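Side-chain contacts in luciferase (Lingulodinium polyedrum, PDB 1VPR), which catalyses the oxidation of dinoflagellate luciferin, an open tetrapyrrole, by molecular oxygen, emitting blue light at night, this chain being the third of its three homologous luciferase domains: residues L207-N210 with V215-V218; I209-D214 with W252-E257; A228-T231 with Y237-E240. All blocks are in the same frame, centred on the assembly; numbering follows the deposited sequence.

Interaction 1: residues L207-N210 with V215-V218; sequences LRIN and VCTV
N210 and T217 face each other as an antiparallel hydrogen-bonded pair. N210 N lies 2.9 Å from T217 O with an N-H...O angle of 173°, and T217 N answers to N210 O at 2.8 Å along a more bent path, 157°. The neighbouring I209 and V218 make the non-hydrogen-bonded pair, their CA atoms 4.6 Å apart. Weaker CA-H...O contacts fill in between: I209 CA stands 3.4 Å from T217 O, and V218 CA points in the same manner at R208 O. The pairing belongs to a beta hairpin of consecutive strands 206-212 and 215-219, the second and third of a ten-stranded antiparallel barrel, as in the related fatty acid-binding proteins.

Apolar packing occupies the face that carries I209 and V218, whose side chains run side by side in one direction. V218 splits its two methyls between partners: with CG1 anti to the backbone N (chi1 179°), CG1 meets L207 CD2 at 4.0 Å while CG2 lies against I209 CG1. The other branch of I209, CG2, comes 4.2 Å from C216 SG. W165 and W232 pack against this row from the adjoining strands.

Polar groups collect on the opposite face. N210 CB and T217 CB are 4.0 Å apart, but the ends of the side chains look elsewhere: N210 ND2 bonds to S312 O and, at 3.0 Å, to water 1, which also sits beside T217 O, while T217 OG1 pairs with T231 OG1. The R208 guanidinium leads away to the carbonyls of G68, K70 and P310.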
loop_
_atom_site.group_PDB
_atom_site.type_symbol
_atom_site.label_atom_id
_atom_site.label_comp_id
_atom_site.label_asym_id
_atom_site.label_seq_id
_atom_site.Cartn_x
_atom_site.Cartn_y
_atom_site.Cartn_z
ATOM N N LEU A 207 1.181 -3.114 9.166
ATOM C CA LEU A 207 0.603 -1.796 8.885
ATOM C C LEU A 207 0.447 -1.124 10.250
ATOM O O LEU A 207 0.080 -1.794 11.212
ATOM C CB LEU A 207 -0.775 -1.866 8.230
ATOM C CG LEU A 207 -0.956 -2.276 6.761
ATOM C CD1 LEU A 207 -2.483 -2.317 6.480
ATOM C CD2 LEU A 207 -0.247 -1.271 5.813
ATOM N N ARG A 208 0.746 0.176 10.336
ATOM C CA ARG A 208 0.548 0.961 11.558
ATOM C C ARG A 208 -0.390 2.057 11.057
ATOM O O ARG A 208 -0.080 2.760 10.092
ATOM C CB ARG A 208 1.856 1.578 12.050
ATOM C CG ARG A 208 2.893 0.567 12.537
ATOM C CD ARG A 208 4.221 1.262 12.944
ATOM N NE ARG A 208 5.285 0.306 13.296
ATOM C CZ ARG A 208 5.569 -0.129 14.527
ATOM N NH1 ARG A 208 6.560 -1.003 14.702
ATOM N NH2 ARG A 208 4.897 0.310 15.590
ATOM N N ILE A 209 -1.548 2.205 11.686
ATOM C CA ILE A 209 -2.511 3.185 11.214
ATOM C C ILE A 209 -2.934 4.126 12.316
ATOM O O ILE A 209 -3.238 3.704 13.440
ATOM C CB ILE A 209 -3.788 2.477 10.689
ATOM C CG1 ILE A 209 -3.437 1.542 9.547
ATOM C CG2 ILE A 209 -4.836 3.507 10.222
ATOM C CD1 ILE A 209 -4.636 0.625 9.135
ATOM N N ASN A 210 -2.938 5.405 11.995
ATOM C CA ASN A 210 -3.404 6.425 12.906
ATOM C C ASN A 210 -4.680 6.786 12.184
ATOM O O ASN A 210 -4.634 7.153 11.001
ATOM C CB ASN A 210 -2.481 7.643 12.907
ATOM C CG ASN A 210 -1.401 7.545 13.958
ATOM O OD1 ASN A 210 -1.623 7.895 15.124
ATOM N ND2 ASN A 210 -0.234 7.051 13.563
ATOM N N VAL A 215 -9.752 10.662 8.200
ATOM C CA VAL A 215 -8.351 10.989 7.873
ATOM C C VAL A 215 -7.459 9.969 8.561
ATOM O O VAL A 215 -7.630 9.675 9.748
ATOM C CB VAL A 215 -7.974 12.414 8.346
ATOM C CG1 VAL A 215 -6.463 12.638 8.227
ATOM C CG2 VAL A 215 -8.718 13.443 7.496
ATOM N N CYS A 216 -6.526 9.392 7.810
ATOM C CA CYS A 216 -5.612 8.404 8.369
ATOM C C CYS A 216 -4.176 8.621 7.938
ATOM O O CYS A 216 -3.930 9.128 6.849
ATOM C CB CYS A 216 -5.949 7.004 7.874
ATOM S SG CYS A 216 -7.484 6.279 8.418
ATOM N N THR A 217 -3.240 8.202 8.780
ATOM C CA THR A 217 -1.819 8.203 8.423
ATOM C C THR A 217 -1.485 6.710 8.473
ATOM O O THR A 217 -1.836 6.016 9.432
ATOM C CB THR A 217 -0.962 8.943 9.415
ATOM O OG1 THR A 217 -1.219 10.345 9.286
ATOM C CG2 THR A 217 0.536 8.672 9.127
ATOM N N VAL A 218 -0.832 6.199 7.435
ATOM C CA VAL A 218 -0.522 4.784 7.355
ATOM C C VAL A 218 0.966 4.517 7.115
ATOM O O VAL A 218 1.571 5.082 6.204
ATOM C CB VAL A 218 -1.342 4.098 6.201
ATOM C CG1 VAL A 218 -1.008 2.604 6.104
ATOM C CG2 VAL A 218 -2.833 4.284 6.437
HETATM O O HOH W 1 0.477 5.557 11.001
#

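Interaction 2: residues I209-D214 with W252-E257; sequences INQFGD and WVLPEE
L254 presses a single methyl, CD2, against the turn of the hairpin formed by strands 206-212 and 215-219. The backbone angles of G213 (67/-118°) fit the first corner of a type II' beta turn, with glycine at the position of positive phi, and D214 has the values expected for the second. The contact thus joins a hairpin tip to the chain leaving strand 247-253, both at one end of the barrel.

Van der Waals contact converges on that methyl. L254 CD2 lies 3.6 Å from G213 O and 3.7 Å from D214 CA. Q211 NE2 comes within 4.1 Å of L254 CD2, the two side chains approaching each other from opposite directions. The backbones stay well apart, the nearest CA atoms being those of D214 and L254 at 6.3 Å. W232 also touches L254.

Hydrogen bonding is centred on the Q211 amide and crosses between the segments through water. An extended chain beyond CG carries the amide over the turn, where NE2 donates to G213 O at 3.2 Å with an N-H...O angle of 157°, close to the amide plane. Because OE1 accepts from L161 N, both ends of the amide are engaged, which should fix its rotation. N159 OD1, in a neighbouring loop, accepts from G213 N. Q211 NE2 also meets water 2 at 3.0 Å, and water 2 donates onward to E257 O at 2.9 Å.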
loop_
_atom_site.group_PDB
_atom_site.type_symbol
_atom_site.label_atom_id
_atom_site.label_comp_id
_atom_site.label_asym_id
_atom_site.label_seq_id
_atom_site.Cartn_x
_atom_site.Cartn_y
_atom_site.Cartn_z
ATOM N N ILE A 209 -1.548 2.205 11.686
ATOM C CA ILE A 209 -2.511 3.185 11.214
ATOM C C ILE A 209 -2.934 4.126 12.316
ATOM O O ILE A 209 -3.238 3.704 13.440
ATOM C CB ILE A 209 -3.788 2.477 10.689
ATOM C CG1 ILE A 209 -3.437 1.542 9.547
ATOM C CG2 ILE A 209 -4.836 3.507 10.222
ATOM C CD1 ILE A 209 -4.636 0.625 9.135
ATOM N N ASN A 210 -2.938 5.405 11.995
ATOM C CA ASN A 210 -3.404 6.425 12.906
ATOM C C ASN A 210 -4.680 6.786 12.184
ATOM O O ASN A 210 -4.634 7.153 11.001
ATOM C CB ASN A 210 -2.481 7.643 12.907
ATOM C CG ASN A 210 -1.401 7.545 13.958
ATOM O OD1 ASN A 210 -1.623 7.895 15.124
ATOM N ND2 ASN A 210 -0.234 7.051 13.563
ATOM N N GLN A 211 -5.812 6.679 12.861
ATOM C CA GLN A 211 -7.078 7.020 12.222
ATOM C C GLN A 211 -7.862 8.016 13.055
ATOM O O GLN A 211 -8.025 7.824 14.259
ATOM C CB GLN A 211 -7.937 5.767 11.995
ATOM C CG GLN A 211 -9.407 6.121 11.612
ATOM C CD GLN A 211 -10.284 4.924 11.278
ATOM O OE1 GLN A 211 -10.127 3.840 11.837
ATOM N NE2 GLN A 211 -11.238 5.124 10.370
ATOM N N PHE A 212 -8.314 9.098 12.419
ATOM C CA PHE A 212 -9.134 10.081 13.113
ATOM C C PHE A 212 -10.323 10.340 12.173
ATOM O O PHE A 212 -10.258 11.197 11.299
ATOM C CB PHE A 212 -8.369 11.383 13.349
ATOM C CG PHE A 212 -9.150 12.393 14.177
ATOM C CD1 PHE A 212 -9.192 12.295 15.572
ATOM C CD2 PHE A 212 -9.840 13.450 13.555
ATOM C CE1 PHE A 212 -9.907 13.237 16.342
ATOM C CE2 PHE A 212 -10.551 14.390 14.313
ATOM C CZ PHE A 212 -10.578 14.279 15.707
ATOM N N GLY A 213 -11.394 9.581 12.346
ATOM C CA GLY A 213 -12.548 9.756 11.475
ATOM C C GLY A 213 -12.230 9.344 10.044
ATOM O O GLY A 213 -11.867 8.193 9.782
ATOM N N ASP A 214 -12.322 10.298 9.124
ATOM C CA ASP A 214 -12.065 10.032 7.718
ATOM C C ASP A 214 -10.647 10.389 7.250
ATOM O O ASP A 214 -10.376 10.433 6.036
ATOM C CB ASP A 214 -13.099 10.775 6.860
ATOM C CG ASP A 214 -13.116 12.268 7.131
ATOM O OD1 ASP A 214 -13.876 12.998 6.468
ATOM O OD2 ASP A 214 -12.367 12.727 8.011
ATOM N N TRP A 252 -8.770 6.224 -1.151
ATOM C CA TRP A 252 -9.457 5.343 -0.217
ATOM C C TRP A 252 -10.702 6.133 0.159
ATOM O O TRP A 252 -10.641 7.360 0.367
ATOM C CB TRP A 252 -8.705 5.118 1.113
ATOM C CG TRP A 252 -7.647 4.089 1.085
ATOM C CD1 TRP A 252 -6.318 4.289 1.277
ATOM C CD2 TRP A 252 -7.821 2.684 0.900
ATOM N NE1 TRP A 252 -5.647 3.100 1.227
ATOM C CE2 TRP A 252 -6.548 2.093 0.999
ATOM C CE3 TRP A 252 -8.935 1.867 0.655
ATOM C CZ2 TRP A 252 -6.345 0.715 0.872
ATOM C CZ3 TRP A 252 -8.741 0.504 0.526
ATOM C CH2 TRP A 252 -7.450 -0.062 0.635
ATOM N N VAL A 253 -11.828 5.445 0.232
ATOM C CA VAL A 253 -13.072 6.069 0.670
ATOM C C VAL A 253 -13.443 5.277 1.932
ATOM O O VAL A 253 -13.225 4.067 1.997
ATOM C CB VAL A 253 -14.205 5.922 -0.378
ATOM C CG1 VAL A 253 -15.483 6.666 0.137
ATOM C CG2 VAL A 253 -13.733 6.532 -1.739
ATOM N N LEU A 254 -13.983 5.958 2.928
ATOM C CA LEU A 254 -14.377 5.318 4.187
ATOM C C LEU A 254 -15.893 5.571 4.307
ATOM O O LEU A 254 -16.345 6.409 5.073
ATOM C CB LEU A 254 -13.612 5.971 5.354
ATOM C CG LEU A 254 -12.155 5.557 5.656
ATOM C CD1 LEU A 254 -11.324 5.441 4.390
ATOM C CD2 LEU A 254 -11.544 6.583 6.594
ATOM N N PRO A 255 -16.696 4.797 3.566
ATOM C CA PRO A 255 -18.154 4.918 3.535
ATOM C C PRO A 255 -18.906 4.224 4.650
ATOM O O PRO A 255 -20.117 4.433 4.804
ATOM C CB PRO A 255 -18.482 4.280 2.199
ATOM C CG PRO A 255 -17.567 3.041 2.276
ATOM C CD PRO A 255 -16.260 3.648 2.746
ATOM N N GLU A 256 -18.196 3.405 5.418
ATOM C CA GLU A 256 -18.818 2.600 6.462
ATOM C C GLU A 256 -17.952 2.608 7.686
ATOM O O GLU A 256 -16.805 3.026 7.622
ATOM C CB GLU A 256 -18.935 1.167 5.978
ATOM C CG GLU A 256 -19.829 0.979 4.791
ATOM C CD GLU A 256 -19.606 -0.369 4.127
ATOM O OE1 GLU A 256 -19.216 -1.330 4.821
ATOM O OE2 GLU A 256 -19.828 -0.465 2.906
ATOM N N GLU A 257 -18.468 2.099 8.801
ATOM C CA GLU A 257 -17.657 2.120 10.002
ATOM C C GLU A 257 -16.460 1.177 9.972
ATOM O O GLU A 257 -15.383 1.530 10.455
ATOM C CB GLU A 257 -18.501 1.795 11.231
ATOM C CG GLU A 257 -17.720 1.864 12.522
ATOM C CD GLU A 257 -17.396 3.287 12.956
ATOM O OE1 GLU A 257 -16.570 3.432 13.883
ATOM O OE2 GLU A 257 -17.971 4.257 12.384
HETATM O O HOH W 2 -12.978 2.865 9.443
#

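Interaction 3: residues A228-T231 with Y237-E240; sequences AKRT and YFYE
R230 holds CG between its backbone N and carbonyl carbon (chi1 79°) and bends again at chi2 and chi3, which turns its guanidinium toward E240; E240, bent at chi2, reaches back to meet it. The two side chains bridge strands 229-233 and 237-241, the fourth and fifth strands and the outermost ones of the sheet. This is consistent with the gap between the fourth and fifth strands of fatty acid-binding protein barrels: R230 CA and F238 CA are 8.3 Å apart, too far for backbone pairing.

A buried salt bridge joins these two strands through their side chains. R230 grips the carboxylate side-on with two nitrogens, NE donating to E240 OE2 at 2.9 Å and NH2 to E240 OE1 at 3.0 Å. Both oxygens are met on their syn sides, although the guanidinium and carboxylate planes are 43° apart. Backbone carbonyls hold the rest of the guanidinium: R227 O receives NH2, V218 O receives NH1, and A228 O takes a weak bond from NH1.

F238 packs beside the ion pair, its CE1 lying 4.3 Å from R230 CG. E240 OE2 sits in the plane of the F238 ring, at its edge, 3.5 Å from CE1.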
loop_
_atom_site.group_PDB
_atom_site.type_symbol
_atom_site.label_atom_id
_atom_site.label_comp_id
_atom_site.label_asym_id
_atom_site.label_seq_id
_atom_site.Cartn_x
_atom_site.Cartn_y
_atom_site.Cartn_z
ATOM N N ALA A 228 7.554 5.598 3.392
ATOM C CA ALA A 228 7.268 4.861 4.612
ATOM C C ALA A 228 5.925 5.238 5.227
ATOM O O ALA A 228 5.200 4.379 5.737
ATOM C CB ALA A 228 8.406 5.109 5.649
ATOM N N LYS A 229 5.603 6.523 5.170
ATOM C CA LYS A 229 4.379 7.048 5.774
ATOM C C LYS A 229 3.576 7.931 4.836
ATOM O O LYS A 229 4.153 8.810 4.170
ATOM C CB LYS A 229 4.748 7.904 6.989
ATOM C CG LYS A 229 5.614 7.193 8.012
ATOM C CD LYS A 229 6.113 8.120 9.129
ATOM C CE LYS A 229 4.967 8.699 9.918
ATOM N NZ LYS A 229 4.444 7.698 10.876
ATOM N N ARG A 230 2.258 7.737 4.802
ATOM C CA ARG A 230 1.396 8.578 3.966
ATOM C C ARG A 230 0.138 8.923 4.758
ATOM O O ARG A 230 -0.298 8.171 5.632
ATOM C CB ARG A 230 0.989 7.883 2.643
ATOM C CG ARG A 230 -0.141 6.841 2.751
ATOM C CD ARG A 230 0.373 5.480 3.166
ATOM N NE ARG A 230 1.334 4.973 2.179
ATOM C CZ ARG A 230 2.580 4.592 2.477
ATOM N NH1 ARG A 230 3.012 4.666 3.725
ATOM N NH2 ARG A 230 3.394 4.130 1.533
ATOM N N THR A 231 -0.409 10.094 4.479
ATOM C CA THR A 231 -1.640 10.540 5.130
ATOM C C THR A 231 -2.622 10.856 4.004
ATOM O O THR A 231 -2.253 11.484 3.005
ATOM C CB THR A 231 -1.422 11.832 5.958
ATOM O OG1 THR A 231 -0.557 11.555 7.068
ATOM C CG2 THR A 231 -2.736 12.344 6.509
ATOM N N TYR A 237 -7.298 11.883 -3.588
ATOM C CA TYR A 237 -6.166 11.185 -4.190
ATOM C C TYR A 237 -4.850 11.321 -3.440
ATOM O O TYR A 237 -4.615 12.272 -2.693
ATOM C CB TYR A 237 -5.919 11.706 -5.621
ATOM C CG TYR A 237 -6.569 10.897 -6.723
ATOM C CD1 TYR A 237 -7.803 11.261 -7.250
ATOM C CD2 TYR A 237 -5.937 9.780 -7.241
ATOM C CE1 TYR A 237 -8.384 10.526 -8.274
ATOM C CE2 TYR A 237 -6.506 9.039 -8.253
ATOM C CZ TYR A 237 -7.730 9.422 -8.762
ATOM O OH TYR A 237 -8.283 8.682 -9.759
ATOM N N PHE A 238 -3.993 10.334 -3.630
ATOM C CA PHE A 238 -2.661 10.404 -3.084
ATOM C C PHE A 238 -1.795 9.617 -4.036
ATOM O O PHE A 238 -2.273 8.809 -4.836
ATOM C CB PHE A 238 -2.569 9.941 -1.606
ATOM C CG PHE A 238 -2.964 8.512 -1.357
ATOM C CD1 PHE A 238 -1.993 7.541 -1.150
ATOM C CD2 PHE A 238 -4.305 8.156 -1.257
ATOM C CE1 PHE A 238 -2.354 6.219 -0.836
ATOM C CE2 PHE A 238 -4.675 6.858 -0.946
ATOM C CZ PHE A 238 -3.691 5.880 -0.731
ATOM N N TYR A 239 -0.511 9.880 -3.967
ATOM C CA TYR A 239 0.444 9.275 -4.863
ATOM C C TYR A 239 1.307 8.243 -4.131
ATOM O O TYR A 239 1.847 8.529 -3.060
ATOM C CB TYR A 239 1.312 10.403 -5.424
ATOM C CG TYR A 239 2.581 9.952 -6.118
ATOM C CD1 TYR A 239 2.538 8.964 -7.098
ATOM C CD2 TYR A 239 3.821 10.523 -5.797
ATOM C CE1 TYR A 239 3.692 8.545 -7.761
ATOM C CE2 TYR A 239 4.989 10.108 -6.446
ATOM C CZ TYR A 239 4.907 9.116 -7.434
ATOM O OH TYR A 239 6.025 8.719 -8.137
ATOM N N GLU A 240 1.408 7.048 -4.702
ATOM C CA GLU A 240 2.233 6.002 -4.122
ATOM C C GLU A 240 3.411 5.612 -5.016
ATOM O O GLU A 240 3.236 4.878 -5.986
ATOM C CB GLU A 240 1.406 4.741 -3.845
ATOM C CG GLU A 240 0.429 4.862 -2.686
ATOM C CD GLU A 240 1.090 4.592 -1.335
ATOM O OE1 GLU A 240 2.312 4.859 -1.181
ATOM O OE2 GLU A 240 0.368 4.129 -0.425
#

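How the interactions relate
All three interactions belong to the one ten-stranded barrel of the catalytic domain, with centres 9 Å (1 and 2), 10 Å (1 and 3) and 14 Å (2 and 3) apart. Interactions 1 and 2 overlap at I209 and N210; beyond them the same hairpin's turn makes interaction 2, and C216 SG touches Q211 CB at 3.6 Å. Interaction 3 follows 1 along the chain and lies wholly between the two segments of interaction 2. V218 N and R230 O, 2.7 Å apart, connect 1 with 3; W252 and F238 connect 2 with 3. Backbone pairing joins the second and third strands, a side-chain bridge the fourth and fifth, and turn packing brings the 2-3 turn against the end of the sixth.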